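Local atomic coordinates of VAO-type flavoprotein oxidase VAO615 (Myceliophthora thermophila, PDB entry 6F72), a protein that binds FAD bicovalently and is probably an oxidoreductase that reacts rapidly with molecular oxygen once reduced, although no substrate has yet been identified. Residues Phe340-Gly345 and Leu474-Ala479; Asp434-Ile439 and Phe448-Phe453. One frame throughout, in Å; residues are numbered along the deposited sequence.

Interaction 1. Residues Phe340-Gly345 and Leu474-Ala479; sequences FTYSVG and LLCAPA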
# COMPACT_ATOMS: atom_id res chain seq x y z
N PHE A 340 -12.41 13.88 -0.86
CA PHE A 340 -11.44 14.69 -0.13
C PHE A 340 -10.35 13.80 0.43
O PHE A 340 -10.64 12.79 1.09
CB PHE A 340 -12.09 15.47 1.01
CG PHE A 340 -12.62 16.81 0.61
CD1 PHE A 340 -11.75 17.80 0.12
CD2 PHE A 340 -13.98 17.11 0.73
CE1 PHE A 340 -12.24 19.05 -0.25
CE2 PHE A 340 -14.48 18.36 0.36
CZ PHE A 340 -13.61 19.33 -0.13
N THR A 341 -9.11 14.17 0.13
CA THR A 341 -7.95 13.66 0.84
C THR A 341 -7.45 14.80 1.74
O THR A 341 -7.32 15.95 1.30
CB THR A 341 -6.90 13.04 -0.13
OG1 THR A 341 -5.92 12.33 0.62
CG2 THR A 341 -6.21 14.09 -1.03
N TYR A 342 -7.26 14.50 3.03
CA TYR A 342 -6.99 15.54 3.99
C TYR A 342 -6.07 15.15 5.14
O TYR A 342 -5.92 13.96 5.46
CB TYR A 342 -8.29 16.17 4.52
CG TYR A 342 -9.23 15.22 5.19
CD1 TYR A 342 -10.10 14.43 4.45
CD2 TYR A 342 -9.29 15.13 6.59
CE1 TYR A 342 -10.98 13.56 5.06
CE2 TYR A 342 -10.18 14.26 7.21
CZ TYR A 342 -11.02 13.48 6.43
OH TYR A 342 -11.89 12.60 7.01
N SER A 343 -5.45 16.16 5.74
CA SER A 343 -4.59 16.03 6.91
C SER A 343 -5.35 16.54 8.13
O SER A 343 -5.89 17.64 8.12
CB SER A 343 -3.32 16.86 6.70
OG SER A 343 -2.42 16.66 7.78
N VAL A 344 -5.41 15.70 9.16
CA VAL A 344 -6.07 16.06 10.41
C VAL A 344 -4.97 16.37 11.44
O VAL A 344 -4.29 15.45 11.90
CB VAL A 344 -7.01 14.94 10.94
CG1 VAL A 344 -7.73 15.38 12.22
CG2 VAL A 344 -8.04 14.52 9.90
N GLY A 345 -4.80 17.64 11.77
CA GLY A 345 -3.90 18.04 12.86
C GLY A 345 -4.64 18.46 14.11
O GLY A 345 -5.86 18.62 14.09
N LEU A 474 -14.70 6.87 5.35
CA LEU A 474 -13.35 7.35 5.61
C LEU A 474 -12.33 6.21 5.72
O LEU A 474 -12.64 5.13 6.24
CB LEU A 474 -13.31 8.18 6.91
CG LEU A 474 -14.35 9.28 7.21
CD1 LEU A 474 -14.08 9.85 8.59
CD2 LEU A 474 -14.37 10.38 6.17
N LEU A 475 -11.14 6.46 5.21
CA LEU A 475 -10.00 5.60 5.50
C LEU A 475 -8.97 6.54 6.06
O LEU A 475 -8.38 7.34 5.32
CB LEU A 475 -9.46 4.88 4.25
CG LEU A 475 -8.23 3.92 4.30
CD1 LEU A 475 -6.90 4.64 4.49
CD2 LEU A 475 -8.34 2.82 5.34
N CYS A 476 -8.80 6.47 7.37
CA CYS A 476 -7.80 7.30 8.07
C CYS A 476 -6.59 6.47 8.46
O CYS A 476 -6.73 5.35 8.96
CB CYS A 476 -8.42 7.98 9.28
SG CYS A 476 -9.67 9.18 8.79
N ALA A 477 -5.42 7.05 8.22
CA ALA A 477 -4.17 6.38 8.49
C ALA A 477 -3.27 7.14 9.50
O ALA A 477 -2.31 7.82 9.09
CB ALA A 477 -3.43 6.11 7.19
N PRO A 478 -3.55 7.01 10.82
CA PRO A 478 -2.56 7.49 11.80
C PRO A 478 -1.22 6.78 11.63
O PRO A 478 -1.15 5.55 11.76
CB PRO A 478 -3.21 7.16 13.15
CG PRO A 478 -4.65 7.29 12.86
CD PRO A 478 -4.81 6.65 11.50
N ALA A 479 -0.18 7.55 11.31
CA ALA A 479 1.11 6.98 10.96
C ALA A 479 2.23 7.57 11.81
O ALA A 479 2.40 8.79 11.87
CB ALA A 479 1.39 7.16 9.47

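Interaction 2. Residues Asp434-Ile439 and Phe448-Phe453; sequences DLFRNI and FYCDSF. With NAG (2-acetamido-2-deoxy-beta-D-glucopyranose), chain G.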
# COMPACT_ATOMS: atom_id res chain seq x y z
N ASP A 434 -13.79 12.38 19.03
CA ASP A 434 -12.98 12.14 20.24
C ASP A 434 -11.76 11.23 20.01
O ASP A 434 -10.72 11.44 20.64
CB ASP A 434 -13.84 11.64 21.41
CG ASP A 434 -14.90 12.66 21.86
OD1 ASP A 434 -14.76 13.88 21.60
OD2 ASP A 434 -15.89 12.22 22.48
N LEU A 435 -11.88 10.25 19.11
CA LEU A 435 -10.72 9.43 18.70
C LEU A 435 -9.63 10.27 18.04
O LEU A 435 -8.45 10.16 18.40
CB LEU A 435 -11.14 8.28 17.77
CG LEU A 435 -10.02 7.45 17.09
CD1 LEU A 435 -9.19 6.69 18.12
CD2 LEU A 435 -10.60 6.52 16.03
N PHE A 436 -10.04 11.12 17.10
CA PHE A 436 -9.16 12.01 16.35
C PHE A 436 -8.45 13.03 17.25
O PHE A 436 -7.29 13.38 17.00
CB PHE A 436 -9.94 12.73 15.25
CG PHE A 436 -10.22 11.88 14.03
CD1 PHE A 436 -10.20 10.47 14.09
CD2 PHE A 436 -10.54 12.49 12.81
CE1 PHE A 436 -10.47 9.70 12.96
CE2 PHE A 436 -10.80 11.72 11.68
CZ PHE A 436 -10.78 10.33 11.76
N ARG A 437 -9.15 13.49 18.29
CA ARG A 437 -8.58 14.37 19.32
C ARG A 437 -7.48 13.66 20.08
O ARG A 437 -6.40 14.22 20.25
CB ARG A 437 -9.64 14.84 20.32
CG ARG A 437 -10.76 15.68 19.77
CD ARG A 437 -11.75 15.96 20.89
NE ARG A 437 -11.50 17.25 21.52
CZ ARG A 437 -12.40 18.24 21.60
NH1 ARG A 437 -13.62 18.10 21.09
NH2 ARG A 437 -12.07 19.37 22.19
N ASN A 438 -7.77 12.44 20.54
CA ASN A 438 -6.79 11.59 21.25
C ASN A 438 -5.50 11.31 20.45
O ASN A 438 -4.39 11.42 21.00
CB ASN A 438 -7.45 10.28 21.69
CG ASN A 438 -8.43 10.46 22.85
OD1 ASN A 438 -8.79 11.58 23.22
ND2 ASN A 438 -8.86 9.33 23.43
N ILE A 439 -5.65 10.98 19.17
CA ILE A 439 -4.51 10.73 18.27
C ILE A 439 -3.70 12.02 18.07
O ILE A 439 -2.46 11.98 18.05
CB ILE A 439 -4.93 10.13 16.90
CG1 ILE A 439 -5.64 8.78 17.09
CG2 ILE A 439 -3.71 9.98 15.98
CD1 ILE A 439 -6.45 8.28 15.89
N PHE A 448 -2.30 13.28 10.75
CA PHE A 448 -2.47 12.07 9.96
C PHE A 448 -3.44 12.29 8.81
O PHE A 448 -4.28 13.20 8.86
CB PHE A 448 -2.90 10.88 10.83
CG PHE A 448 -4.23 11.07 11.51
CD1 PHE A 448 -4.32 11.68 12.77
CD2 PHE A 448 -5.41 10.62 10.91
CE1 PHE A 448 -5.54 11.85 13.40
CE2 PHE A 448 -6.64 10.79 11.54
CZ PHE A 448 -6.71 11.41 12.79
N TYR A 449 -3.30 11.46 7.78
CA TYR A 449 -4.10 11.60 6.58
C TYR A 449 -5.36 10.76 6.63
O TYR A 449 -5.37 9.64 7.18
CB TYR A 449 -3.29 11.24 5.34
CG TYR A 449 -2.18 12.22 5.06
CD1 TYR A 449 -2.45 13.48 4.48
CD2 TYR A 449 -0.84 11.90 5.36
CE1 TYR A 449 -1.43 14.39 4.21
CE2 TYR A 449 0.19 12.79 5.09
CZ TYR A 449 -0.11 14.03 4.52
OH TYR A 449 0.91 14.93 4.26
N CYS A 450 -6.42 11.32 6.06
CA CYS A 450 -7.62 10.57 5.76
C CYS A 450 -7.99 10.71 4.31
O CYS A 450 -7.76 11.75 3.68
CB CYS A 450 -8.79 11.07 6.58
SG CYS A 450 -8.62 10.85 8.33
N ASP A 451 -8.56 9.64 3.78
CA ASP A 451 -9.24 9.73 2.51
C ASP A 451 -10.72 9.47 2.69
O ASP A 451 -11.11 8.76 3.62
CB ASP A 451 -8.65 8.76 1.51
CG ASP A 451 -8.12 9.46 0.30
OD1 ASP A 451 -6.93 9.87 0.37
OD2 ASP A 451 -8.90 9.61 -0.69
N SER A 452 -11.51 10.05 1.80
CA SER A 452 -12.95 9.90 1.81
C SER A 452 -13.44 9.40 0.46
O SER A 452 -12.90 9.79 -0.59
CB SER A 452 -13.63 11.21 2.21
OG SER A 452 -13.23 12.26 1.36
N PHE A 453 -14.46 8.55 0.49
CA PHE A 453 -14.92 7.81 -0.69
C PHE A 453 -16.32 7.24 -0.49
O PHE A 453 -16.73 6.96 0.64
CB PHE A 453 -13.95 6.65 -1.00
CG PHE A 453 -13.80 5.67 0.13
CD1 PHE A 453 -14.68 4.59 0.26
CD2 PHE A 453 -12.82 5.85 1.09
CE1 PHE A 453 -14.56 3.70 1.31
CE2 PHE A 453 -12.69 4.96 2.15
CZ PHE A 453 -13.56 3.88 2.26
C1 NAG G . -9.78 9.25 24.54
C2 NAG G . -10.54 7.92 24.39
C3 NAG G . -11.09 7.34 25.71
C4 NAG G . -10.16 7.56 26.91
C5 NAG G . -9.79 9.05 26.99
C6 NAG G . -8.93 9.41 28.20
C7 NAG G . -11.76 7.48 22.26
C8 NAG G . -12.96 7.89 21.46
N2 NAG G . -11.61 8.13 23.43
O3 NAG G . -11.34 5.94 25.58
O4 NAG G . -10.75 7.08 28.13
O5 NAG G . -9.07 9.38 25.78
O6 NAG G . -7.60 8.89 28.03
O7 NAG G . -11.00 6.61 21.86

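Interaction 1. Residues Phe340-Gly345 and Leu474-Ala479
The hydroxyl of Tyr342 carries the contact with Leu474, its OH lying 3.4 Å from Leu474 CD2. The second methyl branch is also near, with Leu474 CD1 at 3.9 Å from the same Tyr342 OH, so the phenol end lies beside the leucine fork while the two side chains cross at about a right angle. Cys476 is a looser neighbour, its SG 4.4 Å from Tyr342 OH. No hydrogen bond links the two segments; the tyrosine hydroxyl, although buried, has a hydrogen-bond partner outside them. With chi1 at 59°, Tyr342 CG sits between the backbone N and the carbonyl carbon, and from there the ring extends toward Leu474. The backbones stay apart, 9.2 Å between Tyr342 CA and Cys476 CA, because strand 448-452 runs between them. Cys450 of that strand is backbone-bonded to Tyr342 on one flank and joined by a disulfide to Cys476 on the other, at a non-hydrogen-bonded pair. Strands 339-344 and 472-480 are thus parallel next-but-one neighbours in a seven-stranded antiparallel sheet, with Leu474 resting on Ile418 of strand 412-419 and Phe326 of helix 316-335 meeting the Tyr342 ring edge-to-face.

Interaction 2. Residues Asp434-Ile439 and Phe448-Phe453
Phe436 and Ile439 are the helix residues that meet the strand, one against Phe448 and Cys450, the other against Phe448 alone. Earlier in the segment, Asp434 and Leu435 lie under the acetyl group of the glycan, with Leu435 N 3.5 Å from NAG C8. Phe436 then gives a ring face to Phe448 in a T-shaped pair, centroids 5.1 Å apart and planes at 89°. Phe448 CZ stands over the centre of the Phe436 ring, 3.7 Å above its plane. Farther out on the same ring, Cys450 SG approaches obliquely, 4.1 Å from Phe436 CZ, as a sulfur-aromatic contact. An alanine in place of Phe436 is likely to leave the Phe448 edge and the Cys450 sulfur without their aromatic partner and open a gap between helix and sheet. This is packing of a helix on one face of an antiparallel sheet, its seven strands being consistent with the substrate domain of VAO-type oxidases. The CB of Arg437 points away from the strand, and its NH2 forms a salt bridge with Glu317 OE2. Asn438 bears the sugar through its ND2, bonded at 1.4 Å to NAG C1. Ile439 points toward the strand, its CG2 3.7 Å from Phe448 CE1; Phe448 CG, lying between its own backbone N and carbonyl carbon (chi1 62°), lets the ring reach both helix residues.

Overall arrangement
Both contacts are buried and share strand 448-452: it is the middle strand bridged by interaction 1 and the sheet partner of the helix in interaction 2. Interaction 1 reaches over one intervening strand within the sheet through one phenol end and a leucine, with little area in play. Interaction 2 joins layers instead, is about twice as large, and rests on an aromatic pair and apolar branches. They meet at the cystine, where Cys476 SG also packs 3.4 Å from Phe436 CZ, and at Phe340 O, probably hydrogen-bonded to Ser452 OG. Surface chemistry belongs to interaction 2, whose helix carries a glycan at Asn438.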